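Local coordinates for protein Bd3459 (Bdellovibrio bacteriovorus, PDB 5CEC) that acts as a predatory endopeptidase recognised by an ankyrin-repeat immunity protein, and probably has the serine D-Ala-D-Ala carboxypeptidase chemistry of the peptidase S13 family, at residues 72-77 against 315-320; 87-92 against 431-436; 119-124 against 145-150; 242-247 against 257-262. The protein carries 1 engineered substitution. All blocks are in the same frame, centred on the assembly; numbering follows the deposited sequence.

Contact 1: 72-77 against 315-320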
# COMPACT_ATOMS: atom_id res chain seq x y z
N SER A 72 6.62 -8.61 -3.33
CA SER A 72 6.03 -9.93 -3.52
C SER A 72 4.63 -9.87 -4.15
O SER A 72 4.21 -10.76 -4.87
CB SER A 72 5.87 -10.64 -2.17
OG SER A 72 7.08 -10.97 -1.58
N LYS A 73 3.87 -8.83 -3.79
CA LYS A 73 2.49 -8.71 -4.30
C LYS A 73 2.42 -8.56 -5.81
O LYS A 73 1.41 -8.92 -6.39
CB LYS A 73 1.74 -7.60 -3.56
CG LYS A 73 1.63 -7.80 -2.06
CD LYS A 73 0.74 -6.77 -1.41
CE LYS A 73 0.49 -7.07 0.05
NZ LYS A 73 1.68 -6.89 0.90
N VAL A 74 3.49 -8.06 -6.43
CA VAL A 74 3.50 -7.99 -7.89
C VAL A 74 3.60 -9.41 -8.49
O VAL A 74 3.03 -9.69 -9.54
CB VAL A 74 4.61 -7.09 -8.41
CG1 VAL A 74 4.55 -7.01 -9.93
CG2 VAL A 74 4.51 -5.68 -7.84
N VAL A 75 4.32 -10.30 -7.81
CA VAL A 75 4.42 -11.69 -8.25
C VAL A 75 3.06 -12.37 -8.10
O VAL A 75 2.57 -13.05 -9.02
CB VAL A 75 5.50 -12.45 -7.47
CG1 VAL A 75 5.68 -13.84 -8.06
CG2 VAL A 75 6.85 -11.72 -7.57
N THR A 76 2.42 -12.14 -6.97
CA THR A 76 1.04 -12.68 -6.77
C THR A 76 0.07 -12.12 -7.84
O THR A 76 -0.79 -12.85 -8.32
CB THR A 76 0.59 -12.36 -5.35
OG1 THR A 76 1.57 -12.89 -4.44
CG2 THR A 76 -0.78 -12.92 -5.05
N THR A 77 0.24 -10.84 -8.19
CA THR A 77 -0.56 -10.18 -9.23
C THR A 77 -0.37 -10.92 -10.55
O THR A 77 -1.35 -11.23 -11.21
CB THR A 77 -0.15 -8.71 -9.34
OG1 THR A 77 -0.48 -8.05 -8.11
CG2 THR A 77 -0.84 -8.00 -10.42
N TYR A 315 7.99 -7.89 -16.95
CA TYR A 315 7.85 -8.15 -18.39
C TYR A 315 6.65 -9.02 -18.68
O TYR A 315 5.81 -8.71 -19.56
CB TYR A 315 9.10 -8.83 -18.92
CG TYR A 315 8.98 -9.18 -20.36
CD1 TYR A 315 8.38 -10.37 -20.77
CD2 TYR A 315 9.42 -8.30 -21.33
CE1 TYR A 315 8.26 -10.69 -22.10
CE2 TYR A 315 9.29 -8.59 -22.67
CZ TYR A 315 8.71 -9.80 -23.08
OH TYR A 315 8.56 -10.12 -24.37
N SER A 316 6.52 -10.10 -17.91
CA SER A 316 5.43 -11.06 -18.09
C SER A 316 4.07 -10.50 -17.72
O SER A 316 3.07 -10.78 -18.39
CB SER A 316 5.72 -12.36 -17.34
OG SER A 316 6.85 -13.03 -17.87
N LEU A 317 4.00 -9.72 -16.63
CA LEU A 317 2.76 -9.09 -16.23
C LEU A 317 2.30 -8.11 -17.29
O LEU A 317 1.11 -8.07 -17.65
CB LEU A 317 2.95 -8.41 -14.87
CG LEU A 317 1.73 -7.66 -14.33
CD1 LEU A 317 0.50 -8.55 -14.21
CD2 LEU A 317 2.08 -7.08 -12.98
N ASP A 318 3.23 -7.26 -17.75
CA ASP A 318 2.92 -6.30 -18.80
C ASP A 318 2.39 -7.02 -20.05
O ASP A 318 1.39 -6.59 -20.66
CB ASP A 318 4.15 -5.46 -19.12
CG ASP A 318 3.84 -4.01 -19.46
OD1 ASP A 318 2.67 -3.57 -19.43
OD2 ASP A 318 4.83 -3.29 -19.76
N LYS A 319 3.01 -8.13 -20.41
CA LYS A 319 2.63 -8.88 -21.61
C LYS A 319 1.21 -9.41 -21.46
O LYS A 319 0.38 -9.24 -22.36
CB LYS A 319 3.59 -10.04 -21.88
CG LYS A 319 3.24 -10.81 -23.15
CD LYS A 319 4.26 -11.91 -23.36
CE LYS A 319 3.92 -12.74 -24.57
NZ LYS A 319 4.88 -13.87 -24.76
N SER A 320 0.92 -10.02 -20.31
CA SER A 320 -0.40 -10.59 -20.08
C SER A 320 -1.49 -9.50 -20.03
O SER A 320 -2.59 -9.68 -20.58
CB SER A 320 -0.41 -11.43 -18.80
OG SER A 320 0.46 -12.57 -18.93

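Contact 2: 87-92 against 431-436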
# COMPACT_ATOMS: atom_id res chain seq x y z
N ASP A 87 -10.03 -9.63 -16.18
CA ASP A 87 -11.45 -9.34 -16.18
C ASP A 87 -12.27 -10.37 -15.41
O ASP A 87 -13.51 -10.31 -15.39
CB ASP A 87 -11.93 -9.23 -17.62
CG ASP A 87 -11.23 -8.10 -18.37
OD1 ASP A 87 -11.33 -6.96 -17.89
OD2 ASP A 87 -10.61 -8.35 -19.43
N TYR A 88 -11.59 -11.30 -14.74
CA TYR A 88 -12.29 -12.34 -13.96
C TYR A 88 -13.10 -11.67 -12.83
O TYR A 88 -12.60 -10.74 -12.19
CB TYR A 88 -11.27 -13.29 -13.33
CG TYR A 88 -11.88 -14.38 -12.50
CD1 TYR A 88 -12.42 -15.51 -13.08
CD2 TYR A 88 -11.92 -14.28 -11.10
CE1 TYR A 88 -12.98 -16.52 -12.32
CE2 TYR A 88 -12.47 -15.29 -10.33
CZ TYR A 88 -13.02 -16.40 -10.95
OH TYR A 88 -13.57 -17.41 -10.19
N ARG A 89 -14.29 -12.19 -12.57
CA ARG A 89 -15.06 -11.79 -11.40
C ARG A 89 -15.37 -12.99 -10.51
O ARG A 89 -15.63 -14.09 -11.00
CB ARG A 89 -16.36 -11.12 -11.84
CG ARG A 89 -16.14 -9.80 -12.55
CD ARG A 89 -17.39 -9.30 -13.23
NE ARG A 89 -17.20 -8.04 -13.92
CZ ARG A 89 -17.50 -6.84 -13.43
NH1 ARG A 89 -17.90 -6.68 -12.18
NH2 ARG A 89 -17.32 -5.77 -14.20
N PHE A 90 -15.29 -12.77 -9.20
CA PHE A 90 -15.64 -13.76 -8.21
C PHE A 90 -17.15 -13.73 -8.10
O PHE A 90 -17.73 -12.71 -7.73
CB PHE A 90 -14.98 -13.41 -6.88
CG PHE A 90 -13.47 -13.54 -6.94
CD1 PHE A 90 -12.66 -12.50 -7.38
CD2 PHE A 90 -12.87 -14.74 -6.59
CE1 PHE A 90 -11.28 -12.66 -7.47
CE2 PHE A 90 -11.49 -14.91 -6.70
CZ PHE A 90 -10.69 -13.86 -7.13
N LYS A 91 -17.78 -14.87 -8.41
CA LYS A 91 -19.25 -14.94 -8.56
C LYS A 91 -19.84 -15.61 -7.32
O LYS A 91 -20.01 -16.84 -7.29
CB LYS A 91 -19.60 -15.68 -9.85
CG LYS A 91 -19.03 -14.99 -11.07
CD LYS A 91 -19.23 -15.83 -12.32
CE LYS A 91 -18.24 -15.47 -13.41
NZ LYS A 91 -16.80 -15.61 -13.00
N THR A 92 -20.11 -14.81 -6.29
CA THR A 92 -20.73 -15.33 -5.06
C THR A 92 -22.21 -15.56 -5.39
O THR A 92 -22.86 -14.70 -5.98
CB THR A 92 -20.58 -14.31 -3.92
OG1 THR A 92 -19.18 -14.06 -3.71
CG2 THR A 92 -21.18 -14.82 -2.63
N LYS A 431 -20.62 -1.46 -11.36
CA LYS A 431 -21.98 -1.42 -11.93
C LYS A 431 -22.48 -2.76 -12.50
O LYS A 431 -23.64 -2.87 -12.85
CB LYS A 431 -22.09 -0.28 -12.95
CG LYS A 431 -21.40 -0.55 -14.28
CD LYS A 431 -21.56 0.60 -15.27
CE LYS A 431 -20.66 1.78 -14.93
NZ LYS A 431 -20.88 2.93 -15.84
N TYR A 432 -21.62 -3.79 -12.53
CA TYR A 432 -22.07 -5.15 -12.91
C TYR A 432 -22.23 -6.09 -11.74
O TYR A 432 -22.52 -7.27 -11.92
CB TYR A 432 -21.16 -5.73 -14.01
CG TYR A 432 -21.18 -4.88 -15.26
CD1 TYR A 432 -22.23 -4.98 -16.19
CD2 TYR A 432 -20.18 -3.94 -15.49
CE1 TYR A 432 -22.26 -4.18 -17.31
CE2 TYR A 432 -20.20 -3.15 -16.63
CZ TYR A 432 -21.24 -3.26 -17.52
OH TYR A 432 -21.27 -2.47 -18.64
N SER A 433 -22.08 -5.56 -10.52
CA SER A 433 -22.16 -6.36 -9.31
C SER A 433 -23.55 -6.52 -8.74
O SER A 433 -23.73 -7.29 -7.80
CB SER A 433 -21.26 -5.76 -8.22
OG SER A 433 -19.89 -5.75 -8.62
N TYR A 434 -24.53 -5.82 -9.30
CA TYR A 434 -25.89 -5.92 -8.79
C TYR A 434 -26.35 -7.38 -8.74
O TYR A 434 -26.03 -8.18 -9.61
CB TYR A 434 -26.85 -5.13 -9.65
CG TYR A 434 -26.59 -3.63 -9.66
CD1 TYR A 434 -26.88 -2.86 -8.54
CD2 TYR A 434 -26.10 -2.98 -10.79
CE1 TYR A 434 -26.69 -1.50 -8.54
CE2 TYR A 434 -25.90 -1.61 -10.79
CZ TYR A 434 -26.18 -0.88 -9.65
OH TYR A 434 -26.02 0.48 -9.63
N LEU A 435 -27.12 -7.71 -7.71
CA LEU A 435 -27.65 -9.06 -7.59
C LEU A 435 -28.54 -9.36 -8.75
O LEU A 435 -29.51 -8.64 -8.98
CB LEU A 435 -28.52 -9.24 -6.38
CG LEU A 435 -28.04 -9.66 -5.05
CD1 LEU A 435 -29.20 -9.79 -4.07
CD2 LEU A 435 -27.26 -10.98 -5.16
N THR A 436 -28.27 -10.46 -9.42
CA THR A 436 -28.99 -10.79 -10.65
C THR A 436 -29.24 -12.29 -10.70
O THR A 436 -28.43 -13.07 -10.21
CB THR A 436 -28.14 -10.34 -11.84
OG1 THR A 436 -27.70 -9.00 -11.61
CG2 THR A 436 -28.96 -10.38 -13.11

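Contact 3: 119-124 against 145-150. With SO4 (sulfate ion), chain E.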
# COMPACT_ATOMS: atom_id res chain seq x y z
N ASN A 119 -17.36 -3.46 3.12
CA ASN A 119 -17.97 -2.68 2.03
C ASN A 119 -18.75 -3.54 1.05
O ASN A 119 -19.86 -3.15 0.62
CB ASN A 119 -16.92 -1.81 1.36
CG ASN A 119 -16.43 -0.72 2.26
OD1 ASN A 119 -17.21 -0.17 3.00
ND2 ASN A 119 -15.14 -0.43 2.24
N MET A 120 -18.24 -4.73 0.71
CA MET A 120 -19.05 -5.66 -0.08
C MET A 120 -20.33 -6.09 0.66
O MET A 120 -21.38 -6.27 0.04
CB MET A 120 -18.21 -6.84 -0.56
CG MET A 120 -18.97 -7.70 -1.53
SD MET A 120 -19.43 -6.81 -3.03
CE MET A 120 -19.09 -8.00 -4.31
N SER A 121 -20.23 -6.22 1.97
CA SER A 121 -21.39 -6.59 2.79
C SER A 121 -22.43 -5.49 2.74
O SER A 121 -23.62 -5.77 2.59
CB SER A 121 -20.99 -6.88 4.24
OG SER A 121 -20.21 -8.05 4.32
N TYR A 122 -21.99 -4.24 2.87
CA TYR A 122 -22.91 -3.11 2.75
C TYR A 122 -23.61 -3.10 1.40
O TYR A 122 -24.80 -2.85 1.32
CB TYR A 122 -22.18 -1.78 2.94
CG TYR A 122 -21.68 -1.44 4.34
CD1 TYR A 122 -22.01 -2.20 5.46
CD2 TYR A 122 -20.87 -0.33 4.51
CE1 TYR A 122 -21.55 -1.86 6.73
CE2 TYR A 122 -20.41 0.02 5.76
CZ TYR A 122 -20.75 -0.73 6.86
OH TYR A 122 -20.27 -0.35 8.08
N PHE A 123 -22.86 -3.36 0.34
CA PHE A 123 -23.45 -3.44 -0.99
C PHE A 123 -24.44 -4.58 -1.09
O PHE A 123 -25.55 -4.41 -1.62
CB PHE A 123 -22.38 -3.55 -2.06
CG PHE A 123 -22.92 -3.57 -3.46
CD1 PHE A 123 -23.49 -2.43 -4.04
CD2 PHE A 123 -22.92 -4.73 -4.20
CE1 PHE A 123 -24.02 -2.46 -5.32
CE2 PHE A 123 -23.45 -4.76 -5.48
CZ PHE A 123 -24.01 -3.63 -6.04
N LEU A 124 -24.08 -5.73 -0.56
CA LEU A 124 -25.00 -6.86 -0.58
C LEU A 124 -26.30 -6.54 0.17
O LEU A 124 -27.39 -6.89 -0.30
CB LEU A 124 -24.36 -8.13 -0.03
CG LEU A 124 -25.26 -9.36 0.14
CD1 LEU A 124 -25.98 -9.67 -1.17
CD2 LEU A 124 -24.49 -10.55 0.65
N PHE A 145 -17.05 -19.07 1.29
CA PHE A 145 -17.49 -17.72 1.62
C PHE A 145 -16.52 -17.14 2.62
O PHE A 145 -16.59 -17.42 3.82
CB PHE A 145 -18.92 -17.70 2.17
CG PHE A 145 -19.39 -16.32 2.55
CD1 PHE A 145 -19.30 -15.27 1.64
CD2 PHE A 145 -19.83 -16.05 3.86
CE1 PHE A 145 -19.72 -13.99 2.01
CE2 PHE A 145 -20.25 -14.78 4.22
CZ PHE A 145 -20.18 -13.74 3.31
N LEU A 146 -15.56 -16.39 2.10
CA LEU A 146 -14.56 -15.72 2.91
C LEU A 146 -15.08 -14.35 3.26
O LEU A 146 -15.49 -13.59 2.39
CB LEU A 146 -13.23 -15.63 2.21
CG LEU A 146 -12.72 -16.95 1.61
CD1 LEU A 146 -11.45 -16.70 0.80
CD2 LEU A 146 -12.50 -18.01 2.69
N LEU A 147 -15.16 -14.07 4.55
CA LEU A 147 -15.67 -12.80 5.06
C LEU A 147 -14.73 -12.33 6.15
O LEU A 147 -14.54 -13.03 7.18
CB LEU A 147 -17.07 -12.96 5.62
CG LEU A 147 -17.69 -11.73 6.25
CD1 LEU A 147 -17.97 -10.67 5.20
CD2 LEU A 147 -18.97 -12.11 6.98
N ALA A 148 -14.12 -11.16 5.93
CA ALA A 148 -13.23 -10.52 6.90
C ALA A 148 -13.65 -9.07 6.93
O ALA A 148 -13.38 -8.32 6.00
CB ALA A 148 -11.78 -10.62 6.48
N TRP A 149 -14.29 -8.66 8.01
CA TRP A 149 -14.88 -7.36 8.04
C TRP A 149 -13.91 -6.24 7.69
O TRP A 149 -14.24 -5.35 6.88
CB TRP A 149 -15.52 -7.10 9.40
CG TRP A 149 -16.51 -6.02 9.42
CD1 TRP A 149 -16.42 -4.83 10.07
CD2 TRP A 149 -17.78 -6.03 8.78
NE1 TRP A 149 -17.56 -4.08 9.86
CE2 TRP A 149 -18.42 -4.80 9.09
CE3 TRP A 149 -18.47 -6.96 8.00
CZ2 TRP A 149 -19.69 -4.48 8.61
CZ3 TRP A 149 -19.74 -6.63 7.54
CH2 TRP A 149 -20.33 -5.41 7.85
N LEU A 150 -12.71 -6.31 8.26
CA LEU A 150 -11.69 -5.27 8.09
C LEU A 150 -10.73 -5.57 6.91
O LEU A 150 -9.61 -5.05 6.87
CB LEU A 150 -10.93 -5.04 9.41
CG LEU A 150 -11.80 -4.60 10.58
CD1 LEU A 150 -10.93 -4.45 11.81
CD2 LEU A 150 -12.58 -3.32 10.32
S SO4 E . -18.67 -1.08 12.74
O1 SO4 E . -17.92 0.07 12.17
O2 SO4 E . -18.39 -1.25 14.18
O3 SO4 E . -18.52 -2.31 11.94
O4 SO4 E . -20.16 -0.82 12.65

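Contact 4: 242-247 against 257-262. With SO4 (sulfate ion), chain D.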
# COMPACT_ATOMS: atom_id res chain seq x y z
N THR A 242 -9.38 -4.62 -10.72
CA THR A 242 -9.77 -3.66 -9.69
C THR A 242 -9.32 -4.13 -8.29
O THR A 242 -8.84 -3.34 -7.46
CB THR A 242 -11.27 -3.41 -9.73
OG1 THR A 242 -11.62 -2.98 -11.05
CG2 THR A 242 -11.73 -2.42 -8.67
N ILE A 243 -9.57 -5.39 -8.01
CA ILE A 243 -9.14 -5.99 -6.74
C ILE A 243 -7.62 -5.87 -6.58
O ILE A 243 -7.10 -5.50 -5.52
CB ILE A 243 -9.60 -7.47 -6.65
CG1 ILE A 243 -11.14 -7.51 -6.61
CG2 ILE A 243 -8.96 -8.17 -5.42
CD1 ILE A 243 -11.68 -8.91 -6.78
N LEU A 244 -6.91 -6.17 -7.67
CA LEU A 244 -5.45 -6.05 -7.69
C LEU A 244 -4.98 -4.60 -7.51
O LEU A 244 -4.07 -4.33 -6.74
CB LEU A 244 -4.86 -6.64 -8.98
CG LEU A 244 -5.05 -8.14 -9.12
CD1 LEU A 244 -4.76 -8.56 -10.54
CD2 LEU A 244 -4.20 -8.95 -8.17
N LYS A 245 -5.66 -3.68 -8.19
CA LYS A 245 -5.35 -2.25 -8.03
C LYS A 245 -5.49 -1.83 -6.56
O LYS A 245 -4.61 -1.16 -6.02
CB LYS A 245 -6.27 -1.39 -8.91
CG LYS A 245 -5.97 0.09 -8.90
CD LYS A 245 -4.81 0.48 -9.77
CE LYS A 245 -4.48 1.96 -9.58
NZ LYS A 245 -3.42 2.45 -10.50
N ARG A 246 -6.61 -2.22 -5.94
CA ARG A 246 -6.80 -1.89 -4.51
C ARG A 246 -5.66 -2.49 -3.68
O ARG A 246 -5.05 -1.81 -2.85
CB ARG A 246 -8.14 -2.40 -4.03
CG ARG A 246 -8.47 -2.05 -2.60
CD ARG A 246 -8.51 -0.56 -2.34
NE ARG A 246 -9.21 -0.26 -1.10
CZ ARG A 246 -9.17 0.92 -0.48
NH1 ARG A 246 -8.36 1.90 -0.86
NH2 ARG A 246 -9.93 1.08 0.58
N MET A 247 -5.36 -3.78 -3.94
CA MET A 247 -4.29 -4.46 -3.18
C MET A 247 -2.96 -3.74 -3.31
O MET A 247 -2.24 -3.56 -2.31
CB MET A 247 -4.17 -5.88 -3.70
CG MET A 247 -3.04 -6.65 -3.06
SD MET A 247 -2.81 -8.30 -3.79
CE MET A 247 -2.08 -7.90 -5.35
N ASP A 257 -2.59 -12.52 0.41
CA ASP A 257 -2.46 -13.85 0.99
C ASP A 257 -3.62 -14.74 0.56
O ASP A 257 -3.43 -15.91 0.26
CB ASP A 257 -2.32 -13.78 2.52
CG ASP A 257 -0.98 -13.23 2.95
OD1 ASP A 257 0.03 -13.58 2.29
OD2 ASP A 257 -0.93 -12.52 3.96
N ASN A 258 -4.83 -14.18 0.48
CA ASN A 258 -5.95 -14.97 0.05
C ASN A 258 -5.91 -15.34 -1.42
O ASN A 258 -6.31 -16.43 -1.76
CB ASN A 258 -7.28 -14.33 0.47
CG ASN A 258 -7.61 -14.66 1.91
OD1 ASN A 258 -8.07 -15.76 2.19
ND2 ASN A 258 -7.28 -13.75 2.83
N LEU A 259 -5.43 -14.44 -2.27
CA LEU A 259 -5.24 -14.81 -3.67
C LEU A 259 -4.26 -15.99 -3.76
O LEU A 259 -4.50 -16.93 -4.50
CB LEU A 259 -4.74 -13.64 -4.50
CG LEU A 259 -5.78 -12.59 -4.89
CD1 LEU A 259 -5.11 -11.38 -5.46
CD2 LEU A 259 -6.82 -13.15 -5.86
N TYR A 260 -3.14 -15.90 -3.04
CA TYR A 260 -2.10 -16.94 -3.09
C TYR A 260 -2.64 -18.26 -2.61
O TYR A 260 -2.40 -19.31 -3.24
CB TYR A 260 -0.94 -16.45 -2.26
CG TYR A 260 0.29 -17.28 -2.16
CD1 TYR A 260 0.45 -18.20 -1.14
CD2 TYR A 260 1.34 -17.09 -3.04
CE1 TYR A 260 1.63 -18.91 -0.99
CE2 TYR A 260 2.52 -17.82 -2.92
CZ TYR A 260 2.66 -18.72 -1.90
OH TYR A 260 3.84 -19.39 -1.79
N TRP A 261 -3.41 -18.27 -1.53
CA TRP A 261 -4.02 -19.51 -1.06
C TRP A 261 -5.08 -20.02 -2.01
O TRP A 261 -5.14 -21.23 -2.30
CB TRP A 261 -4.61 -19.33 0.33
CG TRP A 261 -3.61 -19.00 1.38
CD1 TRP A 261 -2.30 -19.41 1.46
CD2 TRP A 261 -3.83 -18.17 2.53
NE1 TRP A 261 -1.71 -18.90 2.60
CE2 TRP A 261 -2.63 -18.11 3.25
CE3 TRP A 261 -4.93 -17.46 3.01
CZ2 TRP A 261 -2.51 -17.39 4.43
CZ3 TRP A 261 -4.79 -16.71 4.18
CH2 TRP A 261 -3.59 -16.70 4.87
N ASN A 262 -5.90 -19.12 -2.54
CA ASN A 262 -6.91 -19.51 -3.53
C ASN A 262 -6.32 -20.26 -4.72
O ASN A 262 -6.96 -21.15 -5.23
CB ASN A 262 -7.65 -18.29 -4.10
CG ASN A 262 -8.66 -17.67 -3.15
OD1 ASN A 262 -8.92 -18.16 -2.04
ND2 ASN A 262 -9.26 -16.59 -3.62
S SO4 D . -9.20 4.57 1.77
O1 SO4 D . -9.45 5.98 2.13
O2 SO4 D . -8.29 4.50 0.60
O3 SO4 D . -10.45 3.81 1.51
O4 SO4 D . -8.46 3.94 2.90

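Contact 1: 72-77 against 315-320
Leu317 carries this helix-to-helix contact, meeting Val74 and Thr77 in the interior of a fold of the beta-lactamase and penicillin-binding protein clan. The probable SxxK motif, Ser70 to Lys73, runs into the start of helix 72-84, and helix 307-322 packs along the flank of that helix. In segment 315-320, Ser316, ahead of the contact residue, lies against Lys276 and Met277 of helix 265-277.

At Leu317 the backbones come to 7.8 Å between the CA atoms of Leu317 and Thr77. Its CG stands anti to the backbone N (chi1 178°), which carries the fork of the side chain to the other helix. CD2 does most of the touching: it lies 3.9 Å from Val74 CG1, the two side chains crossing at about a right angle, and 4.0 Å from Thr77 CG2. The second branch, CD1, reaches the same methyl, at 4.1 Å from Thr77 CG2. No hydrogen bond joins the segments, and the contact is apolar throughout.

Further along, Asp318 OD2 is hydrogen-bonded to Tyr379 OH on strand 376-385 of the antiparallel sheet, and Ser320 OG bonds to Asp82 OD1, a polar tie to a later turn of helix 72-84.

Thr77 turns its methyl to Leu317 and its hydroxyl back to its own helix and to Asn248. OG1 is bonded to Asn248 ND2 and also to the backbone one turn earlier, at 2.7 Å from Lys73 O. That carbonyl oxygen is gripped twice, with Thr77 OG1 and Thr77 N arriving from opposite faces of its plane.

Contact 2: 87-92 against 431-436
Arg89 and Tyr432 make a partly buried side-chain contact near the protein surface, where the chain entering strand 91-98 passes the loop that leads into the last strand, 436-437. The guanidinium is covered on one face by the CB of Tyr432, which sits 3.6 Å above its plane and toward its rim. The phenol ring does not stack on it: the two planes are 74° apart, and the nearest ring atom, Tyr432 CD2, is 3.6 Å from Arg89 NH2. Tyr432 leaves its backbone toward the arginine, yet its ring then turns off, so that CB and the near ring atoms CG and CD2, rather than the hydroxyl end, meet the arginine.

Ser433 OG lies at the guanidinium edge, near its plane, but at 4.2 Å from Arg89 NH1 it is too far for a hydrogen bond. Its polar partners are Met236 O and the backbone N of Asp430. Arg89 NH1 instead forms a salt bridge with Asp430 OD1 and bonds to Ser237 O; since Asp430 OD1 also takes the backbone N-H of Tyr432, one carboxylate ties arginine and loop together.

Both segments border strand 231-236 of the mixed beta sheet. Phe90 and Thr92 pair with Ser237 and Leu235 through their backbones, while Thr436 pairs with Val234 from the other neighbouring strand. An extended chain from CG to NE lets Arg89 reach the loop 431-436. Its own carbonyl is occupied too, by Lys91 NZ at 2.8 Å from Arg89 O. Within 87-92, Tyr88 CE2 lies over the centre of the Phe90 ring, 3.7 Å above its plane.

Contact 3: 119-124 against 145-150
Trp149 packs its six-membered ring on Ser121 and Tyr122, fastening the loop after strand 135-141 to helix 118-130. That helix is the connection of a beta-alpha-beta unit, linking the parallel neighbours 104-109 and 135-141 of the mixed sheet.

The aromatic part of the contact is a pair of rings meeting obliquely, neither stacked nor edge-to-face. The centroids of the Tyr122 ring and the Trp149 six-membered ring are 5.8 Å apart and the planes stand at 78°. The touch is made by Tyr122 CE1, at 3.7 Å from Trp149 CZ2. With its CG anti to the backbone N (chi1 -161°), the indole swings across to the helix although its backbone only skirts it.

Van der Waals packing engages Ser121. Its CB lies 3.5 Å from Trp149 CZ3, and its OG rests 3.6 Å from Leu147 CD1, so the serine touches both leucine and tryptophan. The hydroxyl is hydrogen-bonded to Gly117 O, just before the helix. Phe182 of helix 167-182 and Phe116 lie against Ser121 as well.

Polar links lie at the margin. Backbone hydrogen bonds join Trp149 with Arg118 and Ala148 with Phe116, fixing the loop just before the helix and at its start. Arg118 NH1 further bonds to Tyr122 OH and to a sulfate, probably from the crystallisation liquor. The same ion sits at the edge of the indole, near its plane, and takes a bent hydrogen bond: Trp149 NE1 to sulfate O3, 2.9 Å with an N-H...O angle of 137°.

Contact 4: 242-247 against 257-262
Leu259 projects from helix 253-262 toward Leu244 and Met247 of helix 240-250, and these three buried side chains join two consecutive helices that meet through a short turn. Ser251 lies in the turn and Asn253 begins the second helix, together a likely SxN motif of the penicillin-binding protein fold.

Starting at the backbone, Leu259 CB passes Thr76 CG2 of helix 72-84 at 4.1 Å. CG lies beside the backbone N and anti to the carbonyl carbon (chi1 -77°), and from there the side chain forks. CD1 reaches the partner helix: it is 3.8 Å from Leu244 CD2 and 4.2 Å from Met247 SD, with both side chains approaching it obliquely. CD2 instead lies 4.1 Å from Phe90 CZ, in the chain leading into strand 91-98. One leucine therefore touches three elements of the core, each with its own carbon.

Met247 extends from its helix through CG and bends only at its last torsion, presenting sulfur to the leucine; the side chain also lies on Lys73 of the probable SxxK motif and on Ile255 and Ala256.

On the helix 240-250 side away from this packing, Arg246 NE pairs with Glu152 OE1, and the end of the guanidinium holds a sulfate in its plane, probably from the crystallisation liquor. Two hydrogen bonds grip it: Arg246 NH2 to sulfate O3 at 2.9 Å, and Arg246 NH1 to sulfate O2 at 3.0 Å, nearly straight at 178°.

How the contacts relate
The centre of contact 4 lies about 3 Å from the centre of the chain, and this contact touches each of the others. Toward contact 1, whose centre is about 12 Å away, Met247 CE packs 3.2 Å from Thr77 OG1; this seam adjoins the probable active site, where Lys73 NZ bonds to Ser70 OG and Asn253 OD1. Toward contact 2, Ile243 CD1 lies 3.8 Å from Phe90 CD1. Toward contact 3, Asn258 OD1 lies 3.8 Å from Leu146 CD1. Contacts 2 and 3 meet where Ser433 O is 3.4 Å from Phe123 CE2. Contacts 1 and 3 stand about 27 Å apart, centre to centre, on opposite sides of the chain's centre.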